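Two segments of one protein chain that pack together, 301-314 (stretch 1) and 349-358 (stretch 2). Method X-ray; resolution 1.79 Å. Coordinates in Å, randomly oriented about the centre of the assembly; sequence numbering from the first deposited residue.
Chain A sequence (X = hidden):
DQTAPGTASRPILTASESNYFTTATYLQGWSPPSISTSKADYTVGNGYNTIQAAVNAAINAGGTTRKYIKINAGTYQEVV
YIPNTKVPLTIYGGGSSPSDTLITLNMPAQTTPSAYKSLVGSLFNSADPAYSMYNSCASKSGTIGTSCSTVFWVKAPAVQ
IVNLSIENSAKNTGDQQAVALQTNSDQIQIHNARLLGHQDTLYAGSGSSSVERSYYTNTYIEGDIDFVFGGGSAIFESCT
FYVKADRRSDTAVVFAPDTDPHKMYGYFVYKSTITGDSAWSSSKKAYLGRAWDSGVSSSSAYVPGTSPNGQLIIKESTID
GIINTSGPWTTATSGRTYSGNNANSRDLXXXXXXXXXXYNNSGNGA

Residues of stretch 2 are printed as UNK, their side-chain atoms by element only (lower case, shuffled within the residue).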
# COMPACT_ATOMS: atom_id res chain seq x y z
N ALA A 301 -14.17 2.41 22.40
CA ALA A 301 -13.52 3.71 22.20
C ALA A 301 -13.79 4.35 20.84
O ALA A 301 -13.34 5.46 20.58
CB ALA A 301 -12.03 3.59 22.45
N TYR A 302 -14.54 3.65 19.99
CA TYR A 302 -14.84 4.16 18.64
C TYR A 302 -15.84 5.32 18.69
O TYR A 302 -16.94 5.20 19.23
CB TYR A 302 -15.35 3.03 17.73
CG TYR A 302 -15.66 3.48 16.32
CD1 TYR A 302 -14.66 3.64 15.37
CD2 TYR A 302 -16.95 3.78 15.95
CE1 TYR A 302 -14.95 4.07 14.08
CE2 TYR A 302 -17.25 4.21 14.68
CZ TYR A 302 -16.24 4.36 13.75
OH TYR A 302 -16.58 4.79 12.48
N VAL A 303 -15.43 6.46 18.12
CA VAL A 303 -16.24 7.65 18.03
C VAL A 303 -16.58 7.93 16.56
O VAL A 303 -15.73 8.40 15.80
CB VAL A 303 -15.51 8.87 18.62
CG1 VAL A 303 -16.38 10.11 18.57
CG2 VAL A 303 -15.08 8.59 20.05
N PRO A 304 -17.82 7.61 16.14
CA PRO A 304 -18.26 7.85 14.75
C PRO A 304 -18.10 9.30 14.35
O PRO A 304 -18.56 10.18 15.07
CB PRO A 304 -19.74 7.45 14.75
CG PRO A 304 -19.93 6.58 15.95
CD PRO A 304 -18.86 6.93 16.95
N GLY A 305 -17.42 9.55 13.23
CA GLY A 305 -17.12 10.91 12.78
C GLY A 305 -15.78 11.48 13.24
O GLY A 305 -15.31 12.48 12.69
N THR A 306 -15.16 10.85 14.24
CA THR A 306 -13.85 11.27 14.74
C THR A 306 -12.80 10.16 14.54
O THR A 306 -11.71 10.43 14.01
CB THR A 306 -13.94 11.69 16.23
OG1 THR A 306 -14.85 12.80 16.36
CG2 THR A 306 -12.59 12.09 16.77
N SER A 307 -13.13 8.93 14.96
CA SER A 307 -12.25 7.78 14.74
C SER A 307 -12.10 7.48 13.25
O SER A 307 -12.97 7.86 12.47
CB SER A 307 -12.76 6.55 15.48
OG SER A 307 -12.95 6.81 16.86
N PRO A 308 -10.99 6.83 12.85
CA PRO A 308 -10.85 6.44 11.45
C PRO A 308 -12.00 5.53 11.06
O PRO A 308 -12.54 4.82 11.92
CB PRO A 308 -9.55 5.62 11.42
CG PRO A 308 -8.82 5.94 12.67
CD PRO A 308 -9.84 6.40 13.67
N ASN A 309 -12.38 5.58 9.80
CA ASN A 309 -13.35 4.65 9.30
C ASN A 309 -13.03 4.30 7.87
O ASN A 309 -13.47 4.97 6.91
CB ASN A 309 -14.78 5.18 9.48
CG ASN A 309 -15.83 4.11 9.29
OD1 ASN A 309 -15.62 2.90 9.55
ND2 ASN A 309 -16.99 4.54 8.80
N GLY A 310 -12.21 3.25 7.73
CA GLY A 310 -11.61 2.86 6.45
C GLY A 310 -12.58 2.83 5.28
O GLY A 310 -13.67 2.27 5.38
N GLN A 311 -12.17 3.42 4.16
CA GLN A 311 -13.00 3.52 2.96
C GLN A 311 -12.35 2.74 1.83
O GLN A 311 -11.16 2.94 1.56
CB GLN A 311 -13.21 4.98 2.56
CG GLN A 311 -14.42 5.26 1.67
CD GLN A 311 -14.22 4.96 0.20
OE1 GLN A 311 -13.09 4.96 -0.31
NE2 GLN A 311 -15.32 4.68 -0.50
N LEU A 312 -13.14 1.88 1.19
CA LEU A 312 -12.69 1.01 0.11
C LEU A 312 -13.82 0.65 -0.84
O LEU A 312 -14.84 0.16 -0.43
CB LEU A 312 -12.14 -0.30 0.68
CG LEU A 312 -11.83 -1.41 -0.32
CD1 LEU A 312 -10.74 -1.04 -1.32
CD2 LEU A 312 -11.40 -2.65 0.45
N ILE A 313 -13.61 0.89 -2.12
CA ILE A 313 -14.49 0.41 -3.17
C ILE A 313 -13.74 -0.51 -4.13
O ILE A 313 -12.68 -0.14 -4.65
CB ILE A 313 -15.11 1.59 -3.90
CG1 ILE A 313 -16.11 2.27 -2.95
CG2 ILE A 313 -15.80 1.13 -5.20
CD1 ILE A 313 -16.67 3.55 -3.50
N ILE A 314 -14.27 -1.71 -4.34
CA ILE A 314 -13.76 -2.63 -5.36
C ILE A 314 -14.78 -2.66 -6.48
O ILE A 314 -15.91 -3.11 -6.29
CB ILE A 314 -13.52 -4.03 -4.81
CG1 ILE A 314 -12.47 -3.97 -3.71
CG2 ILE A 314 -13.05 -4.96 -5.93
CD1 ILE A 314 -12.42 -5.21 -2.85
N UNK A 349 -21.12 7.70 3.28
CA UNK A 349 -20.13 8.25 4.21
C UNK A 349 -20.55 8.20 5.68
O UNK A 349 -19.88 8.76 6.53
c UNK A 349 -19.79 9.67 3.79
c UNK A 349 -18.96 9.69 2.52
n UNK A 349 -19.36 10.51 1.55
o UNK A 349 -17.97 8.97 2.41
N UNK A 350 -21.63 7.50 5.96
CA UNK A 350 -22.11 7.31 7.34
C UNK A 350 -21.06 6.54 8.13
O UNK A 350 -20.55 5.53 7.65
n UNK A 350 -25.44 6.18 8.56
o UNK A 350 -23.48 6.31 9.66
c UNK A 350 -23.41 6.52 7.27
c UNK A 350 -24.11 6.35 8.61
N UNK A 351 -20.77 6.99 9.33
CA UNK A 351 -19.70 6.39 10.15
C UNK A 351 -20.21 5.49 11.26
O UNK A 351 -19.45 5.02 12.10
o UNK A 351 -18.06 9.47 9.64
o UNK A 351 -17.40 7.53 8.83
c UNK A 351 -18.03 8.21 9.66
c UNK A 351 -18.81 7.49 10.73
N UNK A 352 -21.50 5.23 11.25
CA UNK A 352 -22.06 4.20 12.11
C UNK A 352 -21.97 2.83 11.48
O UNK A 352 -22.26 1.82 12.14
c UNK A 352 -23.57 5.88 13.16
n UNK A 352 -23.92 6.93 12.43
c UNK A 352 -23.50 4.56 12.45
o UNK A 352 -23.25 5.97 14.34
N UNK A 353 -21.58 2.79 10.20
CA UNK A 353 -21.31 1.57 9.49
C UNK A 353 -19.92 1.67 8.87
O UNK A 353 -19.36 2.77 8.74
c UNK A 353 -25.61 -0.05 9.55
c UNK A 353 -23.74 1.28 8.81
o UNK A 353 -27.69 0.99 10.07
c UNK A 353 -25.86 2.33 9.33
c UNK A 353 -24.54 2.42 8.91
c UNK A 353 -22.31 1.38 8.36
c UNK A 353 -24.30 0.05 9.13
c UNK A 353 -26.39 1.10 9.65
N UNK A 354 -19.38 0.52 8.45
CA UNK A 354 -18.17 0.51 7.67
C UNK A 354 -18.41 1.10 6.29
O UNK A 354 -19.56 1.31 5.88
o UNK A 354 -17.80 -2.02 9.67
c UNK A 354 -17.08 -1.36 8.91
n UNK A 354 -15.85 -0.95 9.23
c UNK A 354 -17.62 -0.89 7.58
N UNK A 355 -17.32 1.40 5.59
CA UNK A 355 -17.40 2.00 4.26
C UNK A 355 -16.67 1.14 3.25
O UNK A 355 -15.84 1.62 2.46
c UNK A 355 -16.83 3.44 4.24
n UNK A 355 -15.46 8.25 3.87
c UNK A 355 -16.10 5.28 5.81
n UNK A 355 -14.00 7.30 5.39
c UNK A 355 -15.17 7.31 4.75
c UNK A 355 -17.27 4.37 5.38
n UNK A 355 -16.11 6.41 4.94
N UNK A 356 -17.00 -0.14 3.25
CA UNK A 356 -16.48 -1.08 2.28
C UNK A 356 -17.59 -1.44 1.30
O UNK A 356 -18.65 -1.90 1.71
c UNK A 356 -15.00 -2.14 4.07
c UNK A 356 -16.01 -2.36 2.98
c UNK A 356 -13.14 -1.78 6.11
c UNK A 356 -14.04 -2.82 6.17
c UNK A 356 -14.09 -1.10 4.02
c UNK A 356 -14.96 -3.00 5.15
c UNK A 356 -13.16 -0.92 5.03
N UNK A 357 -17.34 -1.21 0.02
CA UNK A 357 -18.39 -1.40 -0.99
C UNK A 357 -17.85 -2.03 -2.25
O UNK A 357 -16.67 -1.96 -2.54
c UNK A 357 -20.14 2.09 1.50
c UNK A 357 -21.05 2.45 2.50
c UNK A 357 -19.24 0.92 -0.25
c UNK A 357 -22.20 1.74 2.58
c UNK A 357 -18.38 1.93 0.14
c UNK A 357 -19.04 -0.06 -1.38
n UNK A 357 -18.91 2.62 1.19
c UNK A 357 -20.37 1.02 0.60
c UNK A 357 -22.46 0.65 1.70
c UNK A 357 -21.57 0.30 0.71
N UNK A 358 -18.75 -2.61 -3.04
CA UNK A 358 -18.38 -3.17 -4.33
C UNK A 358 -19.34 -2.70 -5.41
O UNK A 358 -20.46 -2.34 -5.11
c UNK A 358 -17.74 -6.77 -3.24
o UNK A 358 -17.53 -7.53 -4.21
o UNK A 358 -18.26 -7.14 -2.19
c UNK A 358 -18.46 -4.67 -4.27
c UNK A 358 -17.44 -5.31 -3.38
O HOH W 1 -14.99 1.07 7.41
O HOH W 2 -17.89 5.28 1.40

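Position 349 has four side-chain atoms: two carbons, the second carrying one oxygen and one nitrogen. It touches nothing on stretch 1. The amide end makes it Asn349.

Position 350 has the same atoms, again two carbons ending in one oxygen and one nitrogen. Its CB points away from stretch 1. It is Asn350.

Position 351 also has two carbons, but the second carries two oxygens. An oxygen of this group takes a hydrogen bond from Asn309. A carboxylate on so short a stem is aspartate, Asp351. Asp351 OD1 accepts a hydrogen bond from Asn309 ND2 at 3.0 Å. Its backbone O accepts a hydrogen bond from Tyr302 OH at 2.9 Å.

Position 352 has two carbons, then one oxygen and one nitrogen. It is Asn352. Its OD1 lies 3.7 Å from Pro304 CG. Asn350 OD1 accepts from both Asn352 N (2.8 Å) and Asn352 ND2 (2.9 Å), which braces the turn.

Position 353 has one carbon, then a six-carbon ring bearing an oxygen. This is Tyr353. The CA-to-CB bond of Tyr353 points away from stretch 1, but Tyr353 O accepts a hydrogen bond from Asn309 ND2 at 3.0 Å.

Position 354 has two carbons ending in one oxygen and one nitrogen, and is Asn354. Its ND2 donates to water 1 at 2.9 Å. The same water donates to Asn309 OD1 at 2.9 Å and to Gly310 O at 2.7 Å.

Position 355 has three carbons, a nitrogen, and a carbon with two more nitrogens. This guanidinium identifies Arg355. NH1 donates to Asn309 O at 2.8 Å, although the position of that oxygen is less certain. Gln311 CB lies over one face of the group. NH2 donates to Asn349 OD1 at 3.0 Å.

Position 356 has one carbon and a six-carbon ring without oxygen: Phe356. Its CD1 packs 3.9 Å from Leu312 CB.

Position 357 has one carbon, then fused five- and six-membered rings with one nitrogen. Only tryptophan fits, Trp357. Ile313 CG1 meets the ring edge, 3.8 Å from CD1. NE1 donates to water 2 at 2.9 Å.

Position 358 has three carbons, the third carrying two oxygens. It is Glu358. Its CG lies 4.4 Å from Ile314 CB.

The contact has two parts. In the loops, Asn309 uses one amide nitrogen to tie Asp351 and Tyr353 together. Beyond them the strands run parallel. Leu312 N donates to Arg355 O (3.0 Å), Trp357 N to Leu312 O (2.9 Å), and Ile314 N to Trp357 O (3.0 Å). Side chains alternate, with Ile313 and Trp357 on one face and Leu312 and Phe356 on the other.

Stretch 2 349-358: NNDNYNRFWE
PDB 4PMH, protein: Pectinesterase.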